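Local coordinates for ABC-type transport system, molybdenum-specific extracellular solute-binding protein (Clostridium difficile, PDB 4KD5) that probably binds molybdate or tungstate outside the cell as the solute-binding component of an ABC transporter, at residues C56-M67 against T193-N204; D88-V99 against D176-E186. All coordinates share one frame; numbering follows the deposited sequence. Where two conformers were deposited one is given.

Each contact is an antiparallel strand pair in the sheet of its own lobe. The long strand 82-94, broken by a bulge or short loop, runs from one to the other: its early part borders strand 193-198 of contact 1, its later part is one half of contact 2. The centres lie 32 Å apart, and contact 2 is nested within the chain loop that contact 1 closes. Contact 1 is the more buried: aliphatic side chains, a proline and a selenomethionine fill its flanks, and its one side-chain hydrogen bond across the pair joins Asp-57 to Ser-202. Contact 2 is partly buried. A bulge interrupts its register, its outer parts carry lysines, and a buried aspartate lies close to a partly exposed glutamate.

Contact 1: C56-M67 against T193-N204; sequences CDLFISAGQKQM and TYPVSVIKASKN. With SBT (2-butanol), chain G; FMT (formic acid), chain H.
Ile-199 packs along the backbone of Cys-56 and Asp-57. Its CB sits 3.2 Å from Cys-56 O; CG1, anti to the carbonyl carbon (chi1 -55°), runs on past Cys-56 O and Asp-57 O, and CD1 ends against Phe-59 CB at 3.7 Å. The other branch, CG2, turns to a bound formic acid, which also takes a hydrogen bond from Ala-201 N. The backbone N of Ile-199 gives an almost straight bond to Asp-57 O (178° at the hydrogen), although it approaches from above the carbonyl plane. At the end of the type I turn 199-202, Ser-202 OG donates to the anti lone pair of Asp-57 OD1 at 2.6 Å and accepts from Asn-204 N in an ST turn. Asp-57 OD2 is held by Asn-9 N, so both carboxylate oxygens are engaged and the group's rotation is fixed. Strands 58-60 and 193-198 run antiparallel at 171°, with Phe-59 and Ser-197 as the hydrogen-bonded pair. Strand 6-13 flanks the first and strand 82-94 the second, the order expected of a domain in a type II periplasmic binding protein, whose antiparallel strand here is 193-198. On the face of Leu-58 and Ile-60, Leu-58 spreads its two methyls, CD2 to Val-196 CG2 and CD1 to Val-198 CG2, each at 3.7 Å, with helix 205-215 packed over them. On the other face, the selenomethionine Met-67 bends at chi2 across Pro-195: its CG lies 3.6 Å from Pro-195 CG, SE reaches Ser-197 CB and CE stops 3.4 Å from Pro-195 O. The proline ring is also pressed against Gly-63 O, where the chain passes 2-butanol, whose C2 is 3.3 Å from Gln-64 N.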
loop_
_atom_site.group_PDB
_atom_site.type_symbol
_atom_site.label_atom_id
_atom_site.label_comp_id
_atom_site.label_asym_id
_atom_site.label_seq_id
_atom_site.Cartn_x
_atom_site.Cartn_y
_atom_site.Cartn_z
ATOM N N CYS A 56 10.323 -1.476 -14.444
ATOM C CA CYS A 56 10.635 -0.284 -13.670
ATOM C C CYS A 56 9.461 0.050 -12.763
ATOM O O CYS A 56 8.310 -0.175 -13.123
ATOM C CB CYS A 56 10.946 0.886 -14.602
ATOM S SG CYS A 56 12.433 0.654 -15.594
ATOM N N ASP A 57 9.756 0.577 -11.581
ATOM C CA ASP A 57 8.716 0.893 -10.607
ATOM C C ASP A 57 8.382 2.376 -10.535
ATOM O O ASP A 57 7.213 2.751 -10.497
ATOM C CB ASP A 57 9.109 0.383 -9.215
ATOM C CG ASP A 57 9.262 -1.118 -9.168
ATOM O OD1 ASP A 57 8.256 -1.821 -9.377
ATOM O OD2 ASP A 57 10.388 -1.588 -8.918
ATOM N N LEU A 58 9.414 3.210 -10.515
ATOM C CA LEU A 58 9.239 4.657 -10.487
ATOM C C LEU A 58 10.128 5.292 -11.558
ATOM O O LEU A 58 11.222 4.794 -11.837
ATOM C CB LEU A 58 9.591 5.213 -9.106
ATOM C CG LEU A 58 9.097 6.618 -8.749
ATOM C CD1 LEU A 58 7.679 6.574 -8.213
ATOM C CD2 LEU A 58 10.013 7.257 -7.723
ATOM N N PHE A 59 9.654 6.376 -12.165
ATOM C CA PHE A 59 10.422 7.071 -13.193
ATOM C C PHE A 59 10.465 8.572 -12.903
ATOM O O PHE A 59 9.425 9.204 -12.703
ATOM C CB PHE A 59 9.820 6.789 -14.572
ATOM C CG PHE A 59 10.486 7.530 -15.698
ATOM C CD1 PHE A 59 11.863 7.686 -15.736
ATOM C CD2 PHE A 59 9.731 8.037 -16.742
ATOM C CE1 PHE A 59 12.468 8.356 -16.781
ATOM C CE2 PHE A 59 10.326 8.706 -17.790
ATOM C CZ PHE A 59 11.698 8.868 -17.811
ATOM N N ILE A 60 11.674 9.127 -12.861
ATOM C CA ILE A 60 11.866 10.564 -12.691
ATOM C C ILE A 60 12.478 11.128 -13.969
ATOM O O ILE A 60 13.576 10.729 -14.370
ATOM C CB ILE A 60 12.794 10.872 -11.510
ATOM C CG1 ILE A 60 12.431 10.010 -10.301
ATOM C CG2 ILE A 60 12.729 12.347 -11.154
ATOM C CD1 ILE A 60 13.340 10.216 -9.100
ATOM N N SER A 61 11.776 12.061 -14.606
ATOM C CA SER A 61 12.191 12.553 -15.914
ATOM C C SER A 61 12.802 13.949 -15.865
ATOM O O SER A 61 12.663 14.661 -14.874
ATOM C CB SER A 61 11.002 12.551 -16.869
ATOM O OG SER A 61 11.429 12.260 -18.177
ATOM N N ALA A 62 13.467 14.337 -16.951
ATOM C CA ALA A 62 14.071 15.662 -17.068
ATOM C C ALA A 62 13.068 16.662 -17.628
ATOM O O ALA A 62 13.187 17.872 -17.414
ATOM C CB ALA A 62 15.308 15.612 -17.947
ATOM N N GLY A 63 12.091 16.152 -18.369
ATOM C CA GLY A 63 11.085 16.999 -18.986
ATOM C C GLY A 63 9.710 16.360 -19.009
ATOM O O GLY A 63 9.551 15.194 -18.645
ATOM N N GLN A 64 8.715 17.126 -19.450
ATOM C CA GLN A 64 7.329 16.661 -19.452
ATOM C C GLN A 64 6.949 15.889 -20.711
ATOM O O GLN A 64 5.938 15.189 -20.729
ATOM C CB GLN A 64 6.365 17.838 -19.263
ATOM C CG GLN A 64 6.493 18.583 -17.939
ATOM C CD GLN A 64 5.726 17.936 -16.794
ATOM O OE1 GLN A 64 5.659 18.489 -15.697
ATOM N NE2 GLN A 64 5.144 16.766 -17.042
ATOM N N LYS A 65 7.761 16.025 -21.756
ATOM C CA LYS A 65 7.488 15.409 -23.056
ATOM C C LYS A 65 7.343 13.888 -22.979
ATOM O O LYS A 65 6.398 13.315 -23.521
ATOM C CB LYS A 65 8.596 15.783 -24.049
ATOM C CG LYS A 65 8.217 15.664 -25.519
ATOM C CD LYS A 65 8.584 14.302 -26.113
ATOM C CE LYS A 65 7.949 14.129 -27.496
ATOM N NZ LYS A 65 8.398 12.895 -28.207
ATOM N N GLN A 66 8.275 13.240 -22.292
ATOM C CA GLN A 66 8.288 11.782 -22.203
ATOM C C GLN A 66 7.181 11.208 -21.314
ATOM O O GLN A 66 6.728 10.083 -21.530
ATOM C CB GLN A 66 9.664 11.298 -21.740
ATOM C CG GLN A 66 10.477 12.370 -21.033
ATOM C CD GLN A 66 11.327 13.188 -21.977
ATOM O OE1 GLN A 66 11.546 14.378 -21.758
ATOM N NE2 GLN A 66 11.827 12.549 -23.026
HETATM N N MSE A 67 6.751 11.976 -20.317
HETATM C CA MSE A 67 5.647 11.566 -19.453
HETATM C C MSE A 67 4.334 11.552 -20.226
HETATM O O MSE A 67 3.509 10.654 -20.047
HETATM C CB MSE A 67 5.539 12.502 -18.249
HETATM C CG MSE A 67 6.628 12.302 -17.211
HETATM SE SE MSE A 67 6.439 10.598 -16.279
HETATM C CE MSE A 67 8.036 10.679 -15.167
ATOM N N THR A 193 11.267 21.638 -15.118
ATOM C CA THR A 193 10.746 20.733 -14.095
ATOM C C THR A 193 11.143 19.275 -14.289
ATOM O O THR A 193 11.407 18.832 -15.405
ATOM C CB THR A 193 9.215 20.819 -13.993
ATOM O OG1 THR A 193 8.624 20.290 -15.183
ATOM C CG2 THR A 193 8.773 22.252 -13.807
ATOM N N TYR A 194 11.158 18.533 -13.186
ATOM C CA TYR A 194 11.432 17.105 -13.221
ATOM C C TYR A 194 10.207 16.353 -12.711
ATOM O O TYR A 194 9.948 16.322 -11.507
ATOM C CB TYR A 194 12.673 16.773 -12.379
ATOM C CG TYR A 194 13.935 17.497 -12.814
ATOM C CD1 TYR A 194 14.156 18.821 -12.462
ATOM C CD2 TYR A 194 14.907 16.854 -13.568
ATOM C CE1 TYR A 194 15.303 19.490 -12.857
ATOM C CE2 TYR A 194 16.062 17.514 -13.967
ATOM C CZ TYR A 194 16.252 18.833 -13.606
ATOM O OH TYR A 194 17.393 19.499 -13.996
ATOM N N PRO A 195 9.429 15.762 -13.633
ATOM C CA PRO A 195 8.225 15.028 -13.224
ATOM C C PRO A 195 8.544 13.621 -12.732
ATOM O O PRO A 195 9.511 13.007 -13.203
ATOM C CB PRO A 195 7.405 14.956 -14.514
ATOM C CG PRO A 195 8.424 14.988 -15.606
ATOM C CD PRO A 195 9.581 15.821 -15.100
ATOM N N VAL A 196 7.744 13.126 -11.787
ATOM C CA VAL A 196 7.886 11.765 -11.289
ATOM C C VAL A 196 6.570 11.025 -11.527
ATOM O O VAL A 196 5.504 11.641 -11.542
ATOM C CB VAL A 196 8.261 11.754 -9.779
ATOM C CG1 VAL A 196 7.150 12.358 -8.938
ATOM C CG2 VAL A 196 8.575 10.343 -9.292
ATOM N N SER A 197 6.638 9.714 -11.736
ATOM C CA SER A 197 5.424 8.906 -11.844
ATOM C C SER A 197 5.679 7.450 -11.473
ATOM O O SER A 197 6.767 6.927 -11.715
ATOM C CB SER A 197 4.849 8.984 -13.259
ATOM O OG SER A 197 3.642 8.249 -13.347
ATOM N N VAL A 198 4.679 6.795 -10.888
ATOM C CA VAL A 198 4.749 5.355 -10.664
ATOM C C VAL A 198 4.414 4.656 -11.980
ATOM O O VAL A 198 3.498 5.075 -12.693
ATOM C CB VAL A 198 3.777 4.900 -9.560
ATOM C CG1 VAL A 198 3.786 3.386 -9.421
ATOM C CG2 VAL A 198 4.145 5.535 -8.236
ATOM N N ILE A 199 5.158 3.604 -12.309
ATOM C CA ILE A 199 4.938 2.868 -13.550
ATOM C C ILE A 199 3.775 1.881 -13.398
ATOM O O ILE A 199 3.660 1.209 -12.374
ATOM C CB ILE A 199 6.220 2.137 -13.977
ATOM C CG1 ILE A 199 7.378 3.127 -14.086
ATOM C CG2 ILE A 199 6.029 1.422 -15.295
ATOM C CD1 ILE A 199 7.118 4.260 -15.057
ATOM N N LYS A 200 2.916 1.801 -14.414
ATOM C CA LYS A 200 1.704 0.978 -14.365
ATOM C C LYS A 200 2.002 -0.514 -14.223
ATOM O O LYS A 200 1.350 -1.218 -13.453
ATOM C CB LYS A 200 0.865 1.226 -15.621
ATOM C CG LYS A 200 -0.491 0.547 -15.627
ATOM C CD LYS A 200 -1.434 1.197 -14.634
ATOM C CE LYS A 200 -2.816 1.379 -15.241
ATOM N NZ LYS A 200 -2.759 2.116 -16.535
ATOM N N ALA A 201 3.001 -0.987 -14.960
ATOM C CA ALA A 201 3.342 -2.410 -14.968
ATOM C C ALA A 201 4.056 -2.870 -13.703
ATOM O O ALA A 201 4.291 -4.065 -13.521
ATOM C CB ALA A 201 4.171 -2.750 -16.182
ATOM N N SER A 202 4.421 -1.920 -12.847
ATOM C CA SER A 202 5.118 -2.233 -11.601
ATOM C C SER A 202 4.352 -3.244 -10.757
ATOM O O SER A 202 3.125 -3.185 -10.656
ATOM C CB SER A 202 5.340 -0.963 -10.786
ATOM O OG SER A 202 5.735 -1.274 -9.471
ATOM N N LYS A 203 5.084 -4.173 -10.156
ATOM C CA LYS A 203 4.485 -5.180 -9.291
ATOM C C LYS A 203 4.492 -4.721 -7.840
ATOM O O LYS A 203 4.069 -5.448 -6.945
ATOM C CB LYS A 203 5.220 -6.514 -9.444
ATOM C CG LYS A 203 4.781 -7.324 -10.655
ATOM C CD LYS A 203 5.965 -7.987 -11.345
ATOM C CE LYS A 203 5.630 -9.409 -11.776
ATOM N NZ LYS A 203 4.346 -9.490 -12.523
ATOM N N ASN A 204 4.981 -3.505 -7.621
ATOM C CA ASN A 204 4.965 -2.893 -6.301
ATOM C C ASN A 204 4.473 -1.450 -6.365
ATOM O O ASN A 204 5.193 -0.525 -5.984
ATOM C CB ASN A 204 6.357 -2.955 -5.657
ATOM C CG ASN A 204 6.800 -4.370 -5.364
ATOM O OD1 ASN A 204 7.548 -4.970 -6.135
ATOM N ND2 ASN A 204 6.339 -4.916 -4.242
HETATM C C1 SBT G . 7.563 20.201 -22.051
HETATM C C2 SBT G . 8.866 19.776 -21.397
HETATM C C3 SBT G . 9.742 19.016 -22.380
HETATM C C4 SBT G . 11.201 19.115 -21.994
HETATM O OH SBT G . 9.550 20.948 -20.966
HETATM C C FMT H . 4.593 0.194 -18.129
HETATM O O1 FMT H . 3.591 0.137 -17.414
HETATM O O2 FMT H . 5.264 -0.776 -18.486
#

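Contact 2: D88-V99 against D176-E186; sequences DLVLISSADSSV and DKIKVVEKTDE
Leu-91 faces two residues of the partner strand at once: its N donates to Glu-182 O and its O accepts from Val-181 N, each at 2.8 Å. Val-181 thereby turns into the pair, and its CG2 presses on Ser-93 OG at 3.2 Å while CG1 rests near Val-99 O. Past this point Ser-93 and Lys-179 exchange two backbone bonds, and Ala-95 N reaches Lys-177 O. At the other end Thr-184 grips Leu-89 O twice, through its backbone N and through OG1 (2.8 Å), the hydroxyl coming in 28° off the carbonyl plane; chi1 of 68° sets OG1 between its own N and carbonyl carbon, pointing at that oxygen. Val-90 CG1 lies alongside the extended Lys-183 chain, 3.6 Å from its CG, and the ammonium group forms a cation-pi contact with Phe-169. Asp-88 OD1 and Glu-186 OE1 are only 2.8 Å apart, their carboxylate planes turned 79°, perhaps a shared proton, though Glu-186 also touches a crystal neighbour. In the next shell, Leu-154 backs Ile-92 and Ile-178, Val-130 covers Leu-89 and Thr-184, and Met-102 N holds Glu-182 OE2. Strand 88-94 lies between 164-168 and 178-183, antiparallel to both, as the antiparallel strand of the second domain in a type II binding protein does; its pairing with 178-183 is interrupted by a classic beta bulge at Val-181 and Glu-182.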
loop_
_atom_site.group_PDB
_atom_site.type_symbol
_atom_site.label_atom_id
_atom_site.label_comp_id
_atom_site.label_asym_id
_atom_site.label_seq_id
_atom_site.Cartn_x
_atom_site.Cartn_y
_atom_site.Cartn_z
ATOM N N ASP A 88 16.529 26.100 -11.570
ATOM C CA ASP A 88 16.548 27.517 -11.897
ATOM C C ASP A 88 17.672 27.819 -12.870
ATOM O O ASP A 88 18.754 27.242 -12.771
ATOM C CB ASP A 88 16.698 28.366 -10.631
ATOM C CG ASP A 88 15.373 28.900 -10.128
ATOM O OD1 ASP A 88 14.483 29.150 -10.965
ATOM O OD2 ASP A 88 15.219 29.070 -8.901
ATOM N N LEU A 89 17.407 28.710 -13.822
ATOM C CA LEU A 89 18.436 29.158 -14.753
ATOM C C LEU A 89 19.133 30.349 -14.108
ATOM O O LEU A 89 18.493 31.363 -13.809
ATOM C CB LEU A 89 17.818 29.582 -16.083
ATOM C CG LEU A 89 18.558 29.327 -17.398
ATOM C CD1 LEU A 89 18.629 30.587 -18.225
ATOM C CD2 LEU A 89 19.949 28.783 -17.175
ATOM N N VAL A 90 20.436 30.227 -13.877
ATOM C CA VAL A 90 21.161 31.275 -13.169
ATOM C C VAL A 90 22.293 31.890 -13.982
ATOM O O VAL A 90 22.797 31.283 -14.930
ATOM C CB VAL A 90 21.700 30.782 -11.808
ATOM C CG1 VAL A 90 20.560 30.359 -10.906
ATOM C CG2 VAL A 90 22.675 29.627 -12.005
ATOM N N LEU A 91 22.672 33.105 -13.598
ATOM C CA LEU A 91 23.803 33.802 -14.198
ATOM C C LEU A 91 25.026 33.664 -13.290
ATOM O O LEU A 91 24.992 34.059 -12.121
ATOM C CB LEU A 91 23.467 35.281 -14.393
ATOM C CG LEU A 91 24.551 36.192 -14.974
ATOM C CD1 LEU A 91 24.902 35.793 -16.395
ATOM C CD2 LEU A 91 24.121 37.652 -14.926
ATOM N N ILE A 92 26.106 33.102 -13.823
ATOM C CA ILE A 92 27.319 32.903 -13.032
ATOM C C ILE A 92 28.504 33.740 -13.520
ATOM O O ILE A 92 28.534 34.198 -14.665
ATOM C CB ILE A 92 27.743 31.428 -12.998
ATOM C CG1 ILE A 92 28.024 30.919 -14.410
ATOM C CG2 ILE A 92 26.687 30.570 -12.305
ATOM C CD1 ILE A 92 28.697 29.571 -14.442
ATOM N N SER A 93 29.483 33.917 -12.639
ATOM C CA SER A 93 30.749 34.558 -12.973
ATOM C C SER A 93 31.829 33.908 -12.117
ATOM O O SER A 93 31.538 33.002 -11.339
ATOM C CB SER A 93 30.684 36.060 -12.714
ATOM O OG SER A 93 30.433 36.331 -11.354
ATOM N N SER A 94 33.073 34.355 -12.250
ATOM C CA SER A 94 34.124 33.865 -11.367
ATOM C C SER A 94 33.872 34.421 -9.968
ATOM O O SER A 94 33.129 35.389 -9.812
ATOM C CB SER A 94 35.507 34.268 -11.873
ATOM O OG SER A 94 35.697 35.662 -11.793
ATOM N N ALA A 95 34.475 33.809 -8.953
ATOM C CA ALA A 95 34.235 34.219 -7.568
ATOM C C ALA A 95 34.698 35.648 -7.282
ATOM O O ALA A 95 34.072 36.365 -6.500
ATOM C CB ALA A 95 34.884 33.243 -6.603
ATOM N N ASP A 96 35.794 36.054 -7.915
ATOM C CA ASP A 96 36.359 37.383 -7.697
ATOM C C ASP A 96 35.956 38.380 -8.786
ATOM O O ASP A 96 36.494 39.485 -8.857
ATOM C CB ASP A 96 37.885 37.300 -7.620
ATOM C CG ASP A 96 38.367 36.301 -6.584
ATOM O OD1 ASP A 96 39.483 35.766 -6.758
ATOM O OD2 ASP A 96 37.640 36.053 -5.599
ATOM N N SER A 97 34.996 37.983 -9.616
ATOM C CA SER A 97 34.609 38.735 -10.812
ATOM C C SER A 97 34.136 40.172 -10.583
ATOM O O SER A 97 34.589 41.093 -11.270
ATOM C CB SER A 97 33.526 37.965 -11.569
ATOM O OG SER A 97 32.726 38.836 -12.345
ATOM N N SER A 98 33.219 40.342 -9.632
ATOM C CA SER A 98 32.556 41.625 -9.358
ATOM C C SER A 98 31.534 42.068 -10.423
ATOM O O SER A 98 31.198 43.252 -10.511
ATOM C CB SER A 98 33.565 42.747 -9.059
ATOM O OG SER A 98 34.342 42.449 -7.910
ATOM N N VAL A 99 31.031 41.124 -11.219
ATOM C CA VAL A 99 29.850 41.382 -12.043
ATOM C C VAL A 99 28.624 41.451 -11.123
ATOM O O VAL A 99 28.430 40.576 -10.278
ATOM C CB VAL A 99 29.645 40.295 -13.123
ATOM C CG1 VAL A 99 28.281 40.442 -13.775
ATOM C CG2 VAL A 99 30.728 40.391 -14.184
ATOM N N ASP A 176 33.150 26.720 -5.258
ATOM C CA ASP A 176 33.428 28.066 -4.754
ATOM C C ASP A 176 34.194 28.917 -5.765
ATOM O O ASP A 176 34.315 30.133 -5.599
ATOM C CB ASP A 176 34.208 27.997 -3.440
ATOM C CG ASP A 176 35.502 27.212 -3.568
ATOM O OD1 ASP A 176 35.479 26.114 -4.164
ATOM O OD2 ASP A 176 36.543 27.690 -3.069
ATOM N N LYS A 177 34.704 28.275 -6.813
ATOM C CA LYS A 177 35.490 28.968 -7.832
ATOM C C LYS A 177 34.615 29.910 -8.650
ATOM O O LYS A 177 35.084 30.930 -9.152
ATOM C CB LYS A 177 36.168 27.961 -8.759
ATOM C CG LYS A 177 36.925 26.856 -8.041
ATOM C CD LYS A 177 37.876 27.411 -6.991
ATOM C CE LYS A 177 38.553 26.284 -6.215
ATOM N NZ LYS A 177 39.241 26.781 -4.987
ATOM N N ILE A 178 33.343 29.551 -8.784
ATOM C CA ILE A 178 32.359 30.413 -9.427
ATOM C C ILE A 178 31.422 30.979 -8.373
ATOM O O ILE A 178 31.432 30.537 -7.223
ATOM C CB ILE A 178 31.514 29.652 -10.461
ATOM C CG1 ILE A 178 30.694 28.556 -9.785
ATOM C CG2 ILE A 178 32.388 29.061 -11.546
ATOM C CD1 ILE A 178 29.209 28.691 -10.015
ATOM N N LYS A 179 30.602 31.943 -8.775
ATOM C CA LYS A 179 29.600 32.520 -7.888
ATOM C C LYS A 179 28.311 32.790 -8.664
ATOM O O LYS A 179 28.354 33.112 -9.854
ATOM C CB LYS A 179 30.145 33.793 -7.237
ATOM C CG LYS A 179 29.377 35.062 -7.558
ATOM C CD LYS A 179 30.204 36.285 -7.171
ATOM C CE LYS A 179 29.454 37.575 -7.468
ATOM N NZ LYS A 179 30.291 38.784 -7.217
ATOM N N VAL A 180 27.167 32.632 -8.001
ATOM C CA VAL A 180 25.875 32.870 -8.644
ATOM C C VAL A 180 25.490 34.336 -8.505
ATOM O O VAL A 180 25.118 34.789 -7.421
ATOM C CB VAL A 180 24.774 31.973 -8.050
ATOM C CG1 VAL A 180 23.434 32.249 -8.712
ATOM C CG2 VAL A 180 25.144 30.513 -8.216
ATOM N N VAL A 181 25.586 35.070 -9.610
ATOM C CA VAL A 181 25.336 36.508 -9.624
ATOM C C VAL A 181 23.865 36.847 -9.400
ATOM O O VAL A 181 23.523 37.699 -8.580
ATOM C CB VAL A 181 25.779 37.119 -10.961
ATOM C CG1 VAL A 181 25.503 38.599 -10.978
ATOM C CG2 VAL A 181 27.254 36.857 -11.208
ATOM N N GLU A 182 22.997 36.172 -10.144
ATOM C CA GLU A 182 21.565 36.425 -10.072
ATOM C C GLU A 182 20.805 35.265 -10.700
ATOM O O GLU A 182 21.286 34.641 -11.649
ATOM C CB GLU A 182 21.221 37.732 -10.795
ATOM C CG GLU A 182 19.789 38.204 -10.587
ATOM C CD GLU A 182 19.478 39.491 -11.335
ATOM O OE1 GLU A 182 18.283 39.760 -11.577
ATOM O OE2 GLU A 182 20.422 40.237 -11.674
ATOM N N LYS A 183 19.622 34.969 -10.170
ATOM C CA LYS A 183 18.773 33.947 -10.762
ATOM C C LYS A 183 17.783 34.610 -11.707
ATOM O O LYS A 183 17.141 35.594 -11.343
ATOM C CB LYS A 183 18.030 33.164 -9.677
ATOM C CG LYS A 183 18.936 32.635 -8.570
ATOM C CD LYS A 183 18.289 31.493 -7.794
ATOM C CE LYS A 183 19.258 30.902 -6.778
ATOM N NZ LYS A 183 18.736 29.654 -6.155
ATOM N N THR A 184 17.667 34.078 -12.921
ATOM C CA THR A 184 16.728 34.621 -13.897
ATOM C C THR A 184 15.309 34.506 -13.364
ATOM O O THR A 184 14.980 33.543 -12.670
ATOM C CB THR A 184 16.833 33.925 -15.277
ATOM O OG1 THR A 184 16.373 32.573 -15.182
ATOM C CG2 THR A 184 18.269 33.943 -15.779
ATOM N N ASP A 185 14.476 35.472 -13.700
ATOM C CA ASP A 185 13.088 35.445 -13.305
ATOM C C ASP A 185 12.418 34.248 -13.952
ATOM O O ASP A 185 12.622 33.969 -15.118
ATOM C CB ASP A 185 12.411 36.732 -13.760
ATOM C CG ASP A 185 11.179 37.056 -12.963
ATOM O OD1 ASP A 185 10.531 36.125 -12.454
ATOM O OD2 ASP A 185 10.849 38.248 -12.844
ATOM N N GLU A 186 11.599 33.551 -13.187
ATOM C CA GLU A 186 10.912 32.363 -13.683
ATOM C C GLU A 186 9.891 32.684 -14.775
ATOM O O GLU A 186 9.602 31.843 -15.625
ATOM C CB GLU A 186 10.240 31.620 -12.525
ATOM C CG GLU A 186 11.207 31.057 -11.493
ATOM C CD GLU A 186 11.075 29.552 -11.335
ATOM O OE1 GLU A 186 11.723 28.988 -10.429
ATOM O OE2 GLU A 186 10.325 28.936 -12.122
#